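Local coordinates for protein putative NADPH:quinone reductase (Bacillus thuringiensis, PDB 3GMS) that is of unknown function but, as a putative NADPH:quinone reductase of the medium-chain dehydrogenase/reductase type, probably reduces quinones with NADPH, at residues 35-41 / 71-77; 65-69 / 96-100; 89-94 / 109-115; 119-124 / 326-332. The contacts are given in a common frame with arbitrary orientation. Residue numbers count along the deposited sequence, not the author numbering.

How the contacts relate
All four contacts belong to the GroES-like half of the protein. Contacts 1 and 3, with centres about 9 Å apart, are alternate strand pairings of one curled sheet, linked by the pairing of strand 71-77 with strand 89-92. Contact 2, two loops whose segments alternate with those of contacts 1 and 3 along the chain, lies about 12 Å from the centre of contact 1. Contact 4, whose centre is about 13 to 14 Å from those of the others, brings the C-terminal strand back across more than 200 residues to pair with strand 34-43 and cover helix 119-122. The chain thus leaves for the Rossmann-type domain and returns to complete this one, as in medium-chain dehydrogenases/reductases.

Contact 1. Residues 35-41 / 71-77; sequences VFVRMLV and VGIVENV
Val35, Val37, Val74 and Val77 form the apolar centre on one face of antiparallel strands 35-41 and 71-77, whose axes come within 4.3 Å at 151°. Branched valines suit extended backbone and mesh (Val35 CG1 to Val74 CG1 3.8 Å). On the other face Leu40 CD1 reaches Ile73 CG1 at 4.0 Å. Gly72 is the non-hydrogen-bonded partner of Met39, CA to CA 3.9 Å; a CB would strike Arg38 O. Arg38 and Ile73 form a hydrogen-bonded pair (Arg38 N to Ile73 O 2.8 Å, Ile73 N to Arg38 O 2.9 Å). Two classic beta bulges shift the register: Glu75 and Asn76 face Phe36 (Glu75 N to Phe36 O 2.8 Å), and Leu40 and Val41 face Val71 (Leu40 N to Val71 O 2.9 Å). Outermost, Arg38 NE (chi1-3 t, t, p) forms a salt bridge with Glu75 OE2 (chi1 m, chi2 m) at 3.4 Å, its hydrogen bond weak. In the GroES-like sheet, strands 102-106 and 326-330 pair with 34-43, strand 89-92 flanks 71-77, and helix 119-122 covers Val41 and Val71.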
loop_
_atom_site.group_PDB
_atom_site.type_symbol
_atom_site.label_atom_id
_atom_site.label_comp_id
_atom_site.label_asym_id
_atom_site.label_seq_id
_atom_site.Cartn_x
_atom_site.Cartn_y
_atom_site.Cartn_z
ATOM N N VAL A 35 11.336 19.713 -4.947
ATOM C CA VAL A 35 10.021 20.343 -4.849
ATOM C C VAL A 35 9.699 20.353 -3.345
ATOM O O VAL A 35 9.974 19.372 -2.675
ATOM C CB VAL A 35 8.977 19.561 -5.698
ATOM C CG1 VAL A 35 7.568 20.110 -5.494
ATOM C CG2 VAL A 35 9.382 19.643 -7.198
ATOM N N PHE A 36 9.157 21.463 -2.839
ATOM C CA PHE A 36 8.958 21.670 -1.409
ATOM C C PHE A 36 7.436 21.775 -1.178
ATOM O O PHE A 36 6.790 22.691 -1.713
ATOM C CB PHE A 36 9.699 22.968 -1.010
ATOM C CG PHE A 36 9.543 23.359 0.435
ATOM C CD1 PHE A 36 10.255 22.705 1.414
ATOM C CD2 PHE A 36 8.702 24.420 0.805
ATOM C CE1 PHE A 36 10.124 23.072 2.736
ATOM C CE2 PHE A 36 8.562 24.790 2.116
ATOM C CZ PHE A 36 9.280 24.121 3.091
ATOM N N VAL A 37 6.854 20.846 -0.403
ATOM C CA VAL A 37 5.417 20.688 -0.409
ATOM C C VAL A 37 4.872 20.789 1.019
ATOM O O VAL A 37 5.351 20.078 1.933
ATOM C CB VAL A 37 5.079 19.285 -1.014
ATOM C CG1 VAL A 37 3.575 19.018 -0.936
ATOM C CG2 VAL A 37 5.562 19.206 -2.494
ATOM N N ARG A 38 3.913 21.690 1.237
ATOM C CA ARG A 38 3.244 21.775 2.551
ATOM C C ARG A 38 2.154 20.687 2.582
ATOM O O ARG A 38 1.198 20.765 1.819
ATOM C CB ARG A 38 2.621 23.176 2.770
ATOM C CG ARG A 38 1.744 23.280 4.062
ATOM C CD ARG A 38 1.101 24.691 4.254
ATOM N NE ARG A 38 0.503 25.189 3.008
ATOM C CZ ARG A 38 -0.754 24.992 2.616
ATOM N NH1 ARG A 38 -1.597 24.293 3.367
ATOM N NH2 ARG A 38 -1.164 25.501 1.455
ATOM N N MET A 39 2.303 19.690 3.462
ATOM C CA MET A 39 1.359 18.536 3.535
ATOM C C MET A 39 -0.024 18.906 4.084
ATOM O O MET A 39 -0.154 19.742 4.985
ATOM C CB MET A 39 1.972 17.426 4.388
ATOM C CG MET A 39 3.289 16.801 3.791
ATOM S SD MET A 39 3.189 16.302 2.049
ATOM C CE MET A 39 2.141 14.813 2.295
ATOM N N LEU A 40 -1.050 18.251 3.532
ATOM C CA LEU A 40 -2.417 18.438 3.972
ATOM C C LEU A 40 -2.808 17.208 4.737
ATOM O O LEU A 40 -3.214 17.310 5.896
ATOM C CB LEU A 40 -3.346 18.611 2.774
ATOM C CG LEU A 40 -3.047 19.859 1.937
ATOM C CD1 LEU A 40 -3.768 19.801 0.595
ATOM C CD2 LEU A 40 -3.520 21.106 2.690
ATOM N N VAL A 41 -2.605 16.034 4.118
ATOM C CA VAL A 41 -3.203 14.791 4.669
ATOM C C VAL A 41 -2.261 13.623 4.367
ATOM O O VAL A 41 -1.790 13.471 3.243
ATOM C CB VAL A 41 -4.576 14.481 4.048
ATOM C CG1 VAL A 41 -5.138 13.101 4.519
ATOM C CG2 VAL A 41 -5.586 15.609 4.289
ATOM N N VAL A 71 -0.772 13.852 0.474
ATOM C CA VAL A 71 -0.975 14.882 -0.529
ATOM C C VAL A 71 -0.678 16.237 0.117
ATOM O O VAL A 71 -0.890 16.412 1.319
ATOM C CB VAL A 71 -2.428 14.833 -1.025
ATOM C CG1 VAL A 71 -3.399 15.149 0.117
ATOM C CG2 VAL A 71 -2.653 15.785 -2.206
ATOM N N GLY A 72 -0.189 17.185 -0.681
ATOM C CA GLY A 72 0.060 18.546 -0.175
ATOM C C GLY A 72 0.106 19.538 -1.324
ATOM O O GLY A 72 -0.190 19.181 -2.475
ATOM N N ILE A 73 0.476 20.781 -0.990
ATOM C CA ILE A 73 0.532 21.901 -1.954
ATOM C C ILE A 73 1.971 22.339 -2.136
ATOM O O ILE A 73 2.659 22.579 -1.157
ATOM C CB ILE A 73 -0.261 23.130 -1.416
ATOM C CG1 ILE A 73 -1.707 22.763 -1.156
ATOM C CG2 ILE A 73 -0.111 24.352 -2.382
ATOM C CD1 ILE A 73 -2.402 22.311 -2.400
ATOM N N VAL A 74 2.419 22.446 -3.388
ATOM C CA VAL A 74 3.765 22.882 -3.663
ATOM C C VAL A 74 3.868 24.336 -3.260
ATOM O O VAL A 74 3.039 25.145 -3.700
ATOM C CB VAL A 74 4.098 22.788 -5.168
ATOM C CG1 VAL A 74 5.512 23.307 -5.476
ATOM C CG2 VAL A 74 3.928 21.372 -5.697
ATOM N N GLU A 75 4.857 24.639 -2.418
ATOM C CA GLU A 75 5.121 26.005 -1.916
ATOM C C GLU A 75 6.329 26.640 -2.584
ATOM O O GLU A 75 6.423 27.883 -2.688
ATOM C CB GLU A 75 5.407 25.981 -0.412
ATOM C CG GLU A 75 4.270 25.519 0.450
ATOM C CD GLU A 75 3.299 26.615 0.800
ATOM O OE1 GLU A 75 2.581 27.100 -0.105
ATOM O OE2 GLU A 75 3.247 26.968 1.998
ATOM N N ASN A 76 7.291 25.806 -2.958
ATOM C CA ASN A 76 8.531 26.309 -3.581
ATOM C C ASN A 76 9.182 25.191 -4.375
ATOM O O ASN A 76 8.872 24.013 -4.163
ATOM C CB ASN A 76 9.487 26.877 -2.529
ATOM C CG ASN A 76 10.404 27.966 -3.099
ATOM O OD1 ASN A 76 10.352 28.283 -4.304
ATOM N ND2 ASN A 76 11.235 28.537 -2.235
ATOM N N VAL A 77 10.045 25.544 -5.313
ATOM C CA VAL A 77 10.781 24.567 -6.111
ATOM C C VAL A 77 12.226 25.048 -6.256
ATOM O O VAL A 77 12.505 26.251 -6.128
ATOM C CB VAL A 77 10.138 24.323 -7.511
ATOM C CG1 VAL A 77 8.709 23.731 -7.387
ATOM C CG2 VAL A 77 10.125 25.612 -8.378
#

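Contact 2. Residues 65-69 / 96-100; sequences IPGYE and EGTWQ
This is a buried contact between two irregular loops of the GroES-like domain, leading into strands 71-77 and 102-106; an inverse gamma turn centred on Trp99 (phi/psi -83/64) bends the second. Backbone bonds tie them: Trp99 N to Pro66 O at 2.9 Å and Thr98 N to Gly67 O at 3.0 Å. The Trp99 indole (chi1 m, chi2 7°) lies flat over the first loop in CH-pi contact, Pro66 CB 4.0 Å from the centroid of its six-membered ring and Gly67 CA 3.7 Å from that of its five-membered ring. Gly67 has phi/psi 105/121, and a CB would clash with Trp99 CD1 and Thr98 OG1, so glycine suits both backbone and packing. Gly97 is glycine for packing alone: a CB would clash with Ile65 O, to which its CA makes a CA-H...O contact at 3.3 Å. Ile65 (chi1 m, chi2 t) points toward the other loop, CD1 3.6 Å from Gln100 NE2, which bonds Gly97 O at 2.9 Å, while Gln100 OE1 turns to Lys25. Water 1 lies 3.0 Å from Gly67 O and 2.8 Å from Glu96 O, placed to donate to either. Thr98 (chi1 p) donates from OG1 to Glu69 O at 2.8 Å.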
loop_
_atom_site.group_PDB
_atom_site.type_symbol
_atom_site.label_atom_id
_atom_site.label_comp_id
_atom_site.label_asym_id
_atom_site.label_seq_id
_atom_site.Cartn_x
_atom_site.Cartn_y
_atom_site.Cartn_z
ATOM N N ILE A 65 12.006 9.988 9.613
ATOM C CA ILE A 65 10.628 10.541 9.602
ATOM C C ILE A 65 9.711 9.501 8.948
ATOM O O ILE A 65 9.950 9.130 7.813
ATOM C CB ILE A 65 10.541 11.883 8.859
ATOM C CG1 ILE A 65 11.444 12.923 9.546
ATOM C CG2 ILE A 65 9.101 12.415 8.875
ATOM C CD1 ILE A 65 11.731 14.169 8.698
ATOM N N PRO A 66 8.690 8.994 9.667
ATOM C CA PRO A 66 7.895 7.962 8.984
ATOM C C PRO A 66 6.929 8.507 7.903
ATOM O O PRO A 66 6.691 9.714 7.820
ATOM C CB PRO A 66 7.018 7.362 10.086
ATOM C CG PRO A 66 7.375 8.029 11.342
ATOM C CD PRO A 66 8.283 9.189 11.077
ATOM N N GLY A 67 6.312 7.586 7.163
ATOM C CA GLY A 67 5.290 7.965 6.185
ATOM C C GLY A 67 5.746 7.896 4.738
ATOM O O GLY A 67 6.702 8.556 4.308
ATOM N N TYR A 68 5.048 7.077 3.975
ATOM C CA TYR A 68 5.387 6.908 2.550
ATOM C C TYR A 68 4.482 7.657 1.636
ATOM O O TYR A 68 4.793 7.788 0.427
ATOM C CB TYR A 68 5.406 5.422 2.126
ATOM C CG TYR A 68 6.594 4.708 2.674
ATOM C CD1 TYR A 68 7.852 4.867 2.099
ATOM C CD2 TYR A 68 6.490 3.948 3.833
ATOM C CE1 TYR A 68 8.974 4.212 2.599
ATOM C CE2 TYR A 68 7.620 3.269 4.345
ATOM C CZ TYR A 68 8.844 3.420 3.731
ATOM O OH TYR A 68 9.969 2.800 4.230
ATOM N N GLU A 69 3.333 8.097 2.122
ATOM C CA GLU A 69 2.424 8.776 1.189
ATOM C C GLU A 69 1.608 9.927 1.795
ATOM O O GLU A 69 1.668 10.192 3.005
ATOM C CB GLU A 69 1.558 7.774 0.412
ATOM C CG GLU A 69 0.484 7.130 1.198
ATOM C CD GLU A 69 -0.416 6.223 0.346
ATOM O OE1 GLU A 69 -0.679 5.130 0.824
ATOM O OE2 GLU A 69 -0.892 6.602 -0.761
ATOM N N GLU A 96 11.421 12.549 1.142
ATOM C CA GLU A 96 11.406 12.523 2.595
ATOM C C GLU A 96 10.171 11.857 3.171
ATOM O O GLU A 96 9.144 11.744 2.512
ATOM C CB GLU A 96 11.496 13.937 3.165
ATOM C CG GLU A 96 12.806 14.608 2.800
ATOM C CD GLU A 96 12.848 16.035 3.270
ATOM O OE1 GLU A 96 11.805 16.721 3.223
ATOM O OE2 GLU A 96 13.949 16.460 3.683
ATOM N N GLY A 97 10.277 11.471 4.449
ATOM C CA GLY A 97 9.112 10.976 5.181
ATOM C C GLY A 97 7.975 11.950 5.178
ATOM O O GLY A 97 8.165 13.167 5.276
ATOM N N THR A 98 6.757 11.438 5.080
ATOM C CA THR A 98 5.643 12.361 4.882
ATOM C C THR A 98 4.984 12.835 6.136
ATOM O O THR A 98 4.136 13.736 6.084
ATOM C CB THR A 98 4.572 11.790 3.954
ATOM O OG1 THR A 98 4.004 10.615 4.558
ATOM C CG2 THR A 98 5.127 11.453 2.519
ATOM N N TRP A 99 5.291 12.221 7.284
ATOM C CA TRP A 99 4.617 12.664 8.485
ATOM C C TRP A 99 5.303 13.884 9.067
ATOM O O TRP A 99 5.873 13.834 10.173
ATOM C CB TRP A 99 4.592 11.564 9.517
ATOM C CG TRP A 99 3.759 10.368 9.101
ATOM C CD1 TRP A 99 3.156 10.129 7.893
ATOM C CD2 TRP A 99 3.495 9.223 9.926
ATOM N NE1 TRP A 99 2.478 8.880 7.940
ATOM C CE2 TRP A 99 2.691 8.328 9.180
ATOM C CE3 TRP A 99 3.847 8.886 11.242
ATOM C CZ2 TRP A 99 2.255 7.096 9.702
ATOM C CZ3 TRP A 99 3.415 7.664 11.758
ATOM C CH2 TRP A 99 2.628 6.797 10.990
ATOM N N GLN A 100 5.267 14.951 8.295
ATOM C CA GLN A 100 5.854 16.216 8.715
ATOM C C GLN A 100 5.157 17.336 7.978
ATOM O O GLN A 100 4.415 17.108 7.024
ATOM C CB GLN A 100 7.384 16.240 8.457
ATOM C CG GLN A 100 7.780 16.144 7.024
ATOM C CD GLN A 100 9.308 16.245 6.838
ATOM O OE1 GLN A 100 9.979 17.050 7.511
ATOM N NE2 GLN A 100 9.858 15.416 5.937
HETATM O O HOH W 1 8.375 9.116 1.928
HETATM O O HOH W 2 1.879 7.563 4.969
#

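Contact 3. Residues 89-94 / 109-115; sequences RVLPLR and FVVPIPD
Strands 89-92 and 110-112 run antiparallel, with axes 4.5 Å apart at 148°. Leu91 and Val111 form the hydrogen-bonded pair, Leu91 N to Val111 O 2.8 Å and Val111 N to Leu91 O 3.0 Å, and Ile113 N to Arg89 O adds a third bond at 3.0 Å. Both prolines, lacking an N-H, fall in non-hydrogen-bonded pairs, Val90 with Pro112 and Pro92 with Val110. The amide of Val90 is used by Gly72, Val110 O by Gln281, and Leu93 O by Thr105 OG1. Water 4 donates to Arg89 O and Ile113 O, both at 2.8 Å. Water 3 accepts from Arg89 NH1 at 2.9 Å and donates to Ile113 O and Asp115 OD1, each at 2.7 Å. Arg89 NH2 turns to Ile117 O and to a salt bridge with Asp119. Arg94 (chi1 m, chi2 t, chi3 p) stacks its guanidinium on Phe109 (chi1 m), a cation-pi contact with CZ 3.9 Å from the ring centroid and planes at 17°; it makes another with Trp280, and a weak hydrogen bond to Asn272 O. Val90 CB packs on Val110 CG1 (3.5 Å) on one face, Leu91 CG on Ile113 CD1 (3.8 Å) on the other. Such pairing belongs to the GroES-like sheet of medium-chain dehydrogenases/reductases.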
loop_
_atom_site.group_PDB
_atom_site.type_symbol
_atom_site.label_atom_id
_atom_site.label_comp_id
_atom_site.label_asym_id
_atom_site.label_seq_id
_atom_site.Cartn_x
_atom_site.Cartn_y
_atom_site.Cartn_z
ATOM N N ARG A 89 -1.618 20.930 -6.206
ATOM C CA ARG A 89 -1.768 19.796 -5.280
ATOM C C ARG A 89 -1.086 18.568 -5.893
ATOM O O ARG A 89 -1.344 18.218 -7.041
ATOM C CB ARG A 89 -3.257 19.466 -5.012
ATOM C CG ARG A 89 -3.656 19.596 -3.528
ATOM C CD ARG A 89 -5.088 19.112 -3.146
ATOM N NE ARG A 89 -5.907 19.005 -4.324
ATOM C CZ ARG A 89 -6.714 17.988 -4.568
ATOM N NH1 ARG A 89 -7.351 17.946 -5.716
ATOM N NH2 ARG A 89 -6.852 17.001 -3.686
ATOM N N VAL A 90 -0.241 17.917 -5.097
ATOM C CA VAL A 90 0.637 16.855 -5.570
ATOM C C VAL A 90 0.841 15.784 -4.501
ATOM O O VAL A 90 0.688 16.068 -3.306
ATOM C CB VAL A 90 2.067 17.395 -5.940
ATOM C CG1 VAL A 90 1.971 18.528 -6.996
ATOM C CG2 VAL A 90 2.851 17.839 -4.751
ATOM N N LEU A 91 1.229 14.588 -4.941
ATOM C CA LEU A 91 1.812 13.610 -3.995
ATOM C C LEU A 91 3.339 13.725 -4.042
ATOM O O LEU A 91 3.939 13.444 -5.090
ATOM C CB LEU A 91 1.398 12.171 -4.348
ATOM C CG LEU A 91 -0.070 11.951 -4.722
ATOM C CD1 LEU A 91 -0.279 10.461 -5.119
ATOM C CD2 LEU A 91 -1.059 12.401 -3.617
ATOM N N PRO A 92 3.964 14.153 -2.941
ATOM C CA PRO A 92 5.441 14.245 -3.026
ATOM C C PRO A 92 6.140 12.927 -2.606
ATOM O O PRO A 92 6.519 12.756 -1.437
ATOM C CB PRO A 92 5.743 15.372 -2.072
ATOM C CG PRO A 92 4.668 15.290 -0.995
ATOM C CD PRO A 92 3.433 14.747 -1.680
ATOM N N LEU A 93 6.262 11.995 -3.536
ATOM C CA LEU A 93 6.614 10.606 -3.181
ATOM C C LEU A 93 8.100 10.355 -3.402
ATOM O O LEU A 93 8.760 11.150 -4.060
ATOM C CB LEU A 93 5.741 9.629 -3.973
ATOM C CG LEU A 93 4.231 9.873 -3.919
ATOM C CD1 LEU A 93 3.440 8.904 -4.810
ATOM C CD2 LEU A 93 3.717 9.766 -2.451
ATOM N N ARG A 94 8.612 9.275 -2.811
ATOM C CA ARG A 94 10.003 8.792 -3.008
ATOM C C ARG A 94 11.037 9.829 -2.626
ATOM O O ARG A 94 12.110 9.931 -3.267
ATOM C CB ARG A 94 10.201 8.327 -4.469
ATOM C CG ARG A 94 9.228 7.249 -4.880
ATOM C CD ARG A 94 9.314 6.803 -6.353
ATOM N NE ARG A 94 10.660 6.356 -6.745
ATOM C CZ ARG A 94 10.942 5.913 -7.966
ATOM N NH1 ARG A 94 9.961 5.796 -8.864
ATOM N NH2 ARG A 94 12.190 5.581 -8.284
ATOM N N PHE A 109 9.409 12.686 -9.180
ATOM C CA PHE A 109 8.497 11.777 -8.485
ATOM C C PHE A 109 7.316 12.507 -7.874
ATOM O O PHE A 109 6.594 11.951 -7.045
ATOM C CB PHE A 109 9.257 11.022 -7.387
ATOM C CG PHE A 109 10.495 10.345 -7.896
ATOM C CD1 PHE A 109 10.440 9.553 -9.052
ATOM C CD2 PHE A 109 11.716 10.525 -7.243
ATOM C CE1 PHE A 109 11.604 8.928 -9.563
ATOM C CE2 PHE A 109 12.876 9.907 -7.755
ATOM C CZ PHE A 109 12.801 9.114 -8.907
ATOM N N VAL A 110 7.151 13.776 -8.240
ATOM C CA VAL A 110 5.982 14.538 -7.842
ATOM C C VAL A 110 4.776 14.151 -8.717
ATOM O O VAL A 110 4.810 14.275 -9.941
ATOM C CB VAL A 110 6.291 16.063 -7.924
ATOM C CG1 VAL A 110 5.047 16.844 -7.737
ATOM C CG2 VAL A 110 7.333 16.465 -6.857
ATOM N N VAL A 111 3.708 13.656 -8.105
ATOM C CA VAL A 111 2.514 13.260 -8.851
ATOM C C VAL A 111 1.417 14.322 -8.776
ATOM O O VAL A 111 0.830 14.539 -7.712
ATOM C CB VAL A 111 1.922 11.905 -8.301
ATOM C CG1 VAL A 111 0.713 11.487 -9.086
ATOM C CG2 VAL A 111 3.005 10.786 -8.279
ATOM N N PRO A 112 1.100 14.970 -9.916
ATOM C CA PRO A 112 0.026 15.970 -9.941
ATOM C C PRO A 112 -1.316 15.333 -9.651
ATOM O O PRO A 112 -1.587 14.261 -10.162
ATOM C CB PRO A 112 0.038 16.454 -11.411
ATOM C CG PRO A 112 1.428 16.159 -11.899
ATOM C CD PRO A 112 1.759 14.822 -11.237
ATOM N N ILE A 113 -2.151 15.999 -8.846
ATOM C CA ILE A 113 -3.494 15.516 -8.539
ATOM C C ILE A 113 -4.540 16.506 -9.106
ATOM O O ILE A 113 -4.426 17.697 -8.877
ATOM C CB ILE A 113 -3.703 15.386 -7.023
ATOM C CG1 ILE A 113 -2.725 14.329 -6.480
ATOM C CG2 ILE A 113 -5.160 15.005 -6.723
ATOM C CD1 ILE A 113 -3.036 12.862 -6.895
ATOM N N PRO A 114 -5.520 16.006 -9.859
ATOM C CA PRO A 114 -6.534 16.901 -10.474
ATOM C C PRO A 114 -7.552 17.387 -9.446
ATOM O O PRO A 114 -7.729 16.755 -8.408
ATOM C CB PRO A 114 -7.195 15.995 -11.524
ATOM C CG PRO A 114 -7.084 14.632 -10.972
ATOM C CD PRO A 114 -5.754 14.594 -10.213
ATOM N N ASP A 115 -8.206 18.516 -9.729
ATOM C CA ASP A 115 -9.176 19.113 -8.808
ATOM C C ASP A 115 -10.345 18.171 -8.464
ATOM O O ASP A 115 -10.942 18.268 -7.384
ATOM C CB ASP A 115 -9.718 20.424 -9.398
ATOM C CG ASP A 115 -8.644 21.489 -9.544
ATOM O OD1 ASP A 115 -7.535 21.343 -8.991
ATOM O OD2 ASP A 115 -8.916 22.490 -10.234
HETATM O O HOH W 3 -5.961 19.625 -7.666
HETATM O O HOH W 4 -2.338 19.453 -9.409
#

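Contact 4. Residues 119-124 / 326-332; sequences DFTAAQ and KVFLTSY
Phe328, Phe120 and Tyr332 bury the most surface where the short helix 119-122 packs over the C-terminal strand 326-330. No backbones touch: the nearest CA atoms, Phe120 and Phe328, are 8.2 Å apart, and side chains fill the gap. Phe120 (chi1 m, chi2 -93°) turns its ring edge to the face of Phe328 (chi1 m, chi2 -96°) in a T-shaped stack, centroids 5.0 Å apart and planes at 88°, with Phe120 CD1 3.7 Å from Phe328 CD2. The small Ala123 packs its CB 4.1 Å from Phe328 CE1, and Gln124 NE2 sits at that ring's edge, 3.6 Å from Phe328 CZ, while bonding Phe120 O at 3.1 Å. Lys326, Phe328 and Thr330 alternate toward the helix; beyond the strand, Tyr332 also points toward it. Phe120 CE1 reaches Thr330 CG2 at 3.9 Å. The ring of Tyr332 packs beside Phe120, Tyr332 CE1 to Phe120 CZ 4.0 Å, while its OH donates a very short hydrogen bond to Asp119 OD2, 2.5 Å; Asp119 OD1 pairs with Arg89. Val41 of strand 34-43 touches all three aromatics. A C-terminal strand returning to the sheet of the GroES-like domain is typical of medium-chain dehydrogenases/reductases; here helix 119-122 packs on it.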
loop_
_atom_site.group_PDB
_atom_site.type_symbol
_atom_site.label_atom_id
_atom_site.label_comp_id
_atom_site.label_asym_id
_atom_site.label_seq_id
_atom_site.Cartn_x
_atom_site.Cartn_y
_atom_site.Cartn_z
ATOM N N ASP A 119 -8.697 15.350 -1.149
ATOM C CA ASP A 119 -7.417 15.101 -0.443
ATOM C C ASP A 119 -7.333 13.685 0.162
ATOM O O ASP A 119 -6.266 13.073 0.177
ATOM C CB ASP A 119 -7.234 16.060 0.742
ATOM C CG ASP A 119 -7.152 17.515 0.332
ATOM O OD1 ASP A 119 -6.793 17.837 -0.823
ATOM O OD2 ASP A 119 -7.464 18.348 1.186
ATOM N N PHE A 120 -8.437 13.170 0.694
ATOM C CA PHE A 120 -8.362 11.878 1.388
ATOM C C PHE A 120 -8.257 10.686 0.439
ATOM O O PHE A 120 -7.540 9.707 0.683
ATOM C CB PHE A 120 -9.517 11.735 2.379
ATOM C CG PHE A 120 -9.416 12.696 3.507
ATOM C CD1 PHE A 120 -8.780 12.324 4.703
ATOM C CD2 PHE A 120 -9.927 14.006 3.363
ATOM C CE1 PHE A 120 -8.663 13.248 5.773
ATOM C CE2 PHE A 120 -9.837 14.926 4.424
ATOM C CZ PHE A 120 -9.199 14.544 5.642
ATOM N N THR A 121 -8.895 10.830 -0.716
ATOM C CA THR A 121 -8.714 9.868 -1.792
ATOM C C THR A 121 -7.285 9.970 -2.312
ATOM O O THR A 121 -6.601 8.955 -2.470
ATOM C CB THR A 121 -9.773 10.139 -2.896
ATOM O OG1 THR A 121 -11.062 9.943 -2.318
ATOM C CG2 THR A 121 -9.578 9.162 -4.071
ATOM N N ALA A 122 -6.818 11.199 -2.610
ATOM C CA ALA A 122 -5.466 11.380 -3.104
ATOM C C ALA A 122 -4.399 10.826 -2.153
ATOM O O ALA A 122 -3.399 10.220 -2.575
ATOM C CB ALA A 122 -5.198 12.895 -3.367
ATOM N N ALA A 123 -4.649 10.993 -0.869
ATOM C CA ALA A 123 -3.700 10.566 0.138
ATOM C C ALA A 123 -3.528 9.029 0.195
ATOM O O ALA A 123 -2.683 8.517 0.958
ATOM C CB ALA A 123 -4.145 11.128 1.511
ATOM N N GLN A 124 -4.377 8.301 -0.536
ATOM C CA GLN A 124 -4.370 6.835 -0.545
ATOM C C GLN A 124 -3.969 6.253 -1.888
ATOM O O GLN A 124 -4.037 5.012 -2.099
ATOM C CB GLN A 124 -5.745 6.284 -0.132
ATOM C CG GLN A 124 -6.183 6.608 1.287
ATOM C CD GLN A 124 -7.578 6.068 1.508
ATOM O OE1 GLN A 124 -7.750 4.873 1.688
ATOM N NE2 GLN A 124 -8.576 6.923 1.380
ATOM N N LYS A 326 -9.664 4.090 7.048
ATOM C CA LYS A 326 -8.327 4.621 7.170
ATOM C C LYS A 326 -8.206 5.780 8.188
ATOM O O LYS A 326 -9.045 6.664 8.198
ATOM C CB LYS A 326 -7.931 5.119 5.777
ATOM C CG LYS A 326 -6.459 5.362 5.614
ATOM C CD LYS A 326 -5.646 4.054 5.655
ATOM C CE LYS A 326 -5.648 3.330 4.338
ATOM N NZ LYS A 326 -4.649 2.240 4.377
ATOM N N VAL A 327 -7.174 5.754 9.046
ATOM C CA VAL A 327 -6.906 6.835 9.954
ATOM C C VAL A 327 -5.923 7.791 9.273
ATOM O O VAL A 327 -5.002 7.341 8.608
ATOM C CB VAL A 327 -6.266 6.295 11.247
ATOM C CG1 VAL A 327 -5.957 7.462 12.229
ATOM C CG2 VAL A 327 -7.223 5.258 11.900
ATOM N N PHE A 328 -6.129 9.085 9.400
ATOM C CA PHE A 328 -5.236 10.067 8.766
ATOM C C PHE A 328 -4.655 11.067 9.716
ATOM O O PHE A 328 -5.288 11.420 10.735
ATOM C CB PHE A 328 -6.019 10.865 7.693
ATOM C CG PHE A 328 -6.558 10.029 6.569
ATOM C CD1 PHE A 328 -5.846 9.915 5.360
ATOM C CD2 PHE A 328 -7.793 9.389 6.677
ATOM C CE1 PHE A 328 -6.356 9.151 4.322
ATOM C CE2 PHE A 328 -8.300 8.583 5.630
ATOM C CZ PHE A 328 -7.581 8.482 4.447
ATOM N N LEU A 329 -3.486 11.594 9.320
ATOM C CA LEU A 329 -2.823 12.708 9.999
ATOM C C LEU A 329 -3.009 13.925 9.164
ATOM O O LEU A 329 -2.616 13.938 7.993
ATOM C CB LEU A 329 -1.320 12.437 10.142
ATOM C CG LEU A 329 -0.950 11.287 11.095
ATOM C CD1 LEU A 329 0.503 10.830 10.933
ATOM C CD2 LEU A 329 -1.325 11.556 12.616
ATOM N N THR A 330 -3.648 14.954 9.733
ATOM C CA THR A 330 -4.063 16.056 8.879
ATOM C C THR A 330 -3.366 17.330 9.358
ATOM O O THR A 330 -2.948 17.416 10.526
ATOM C CB THR A 330 -5.609 16.244 8.857
ATOM O OG1 THR A 330 -6.057 16.599 10.172
ATOM C CG2 THR A 330 -6.348 14.982 8.367
ATOM N N SER A 331 -3.228 18.304 8.464
ATOM C CA SER A 331 -2.508 19.532 8.798
ATOM C C SER A 331 -3.152 20.758 8.181
ATOM O O SER A 331 -2.461 21.602 7.640
ATOM C CB SER A 331 -1.053 19.434 8.322
ATOM O OG SER A 331 -0.288 18.563 9.133
ATOM N N TYR A 332 -4.468 20.869 8.259
ATOM C CA TYR A 332 -5.160 21.948 7.581
ATOM C C TYR A 332 -4.974 23.311 8.273
ATOM O O TYR A 332 -4.839 23.314 9.492
ATOM C CB TYR A 332 -6.641 21.606 7.464
ATOM C CG TYR A 332 -6.929 20.527 6.429
ATOM C CD1 TYR A 332 -7.333 19.251 6.815
ATOM C CD2 TYR A 332 -6.817 20.796 5.059
ATOM C CE1 TYR A 332 -7.612 18.245 5.858
ATOM C CE2 TYR A 332 -7.105 19.819 4.096
ATOM C CZ TYR A 332 -7.513 18.549 4.507
ATOM O OH TYR A 332 -7.784 17.612 3.545
#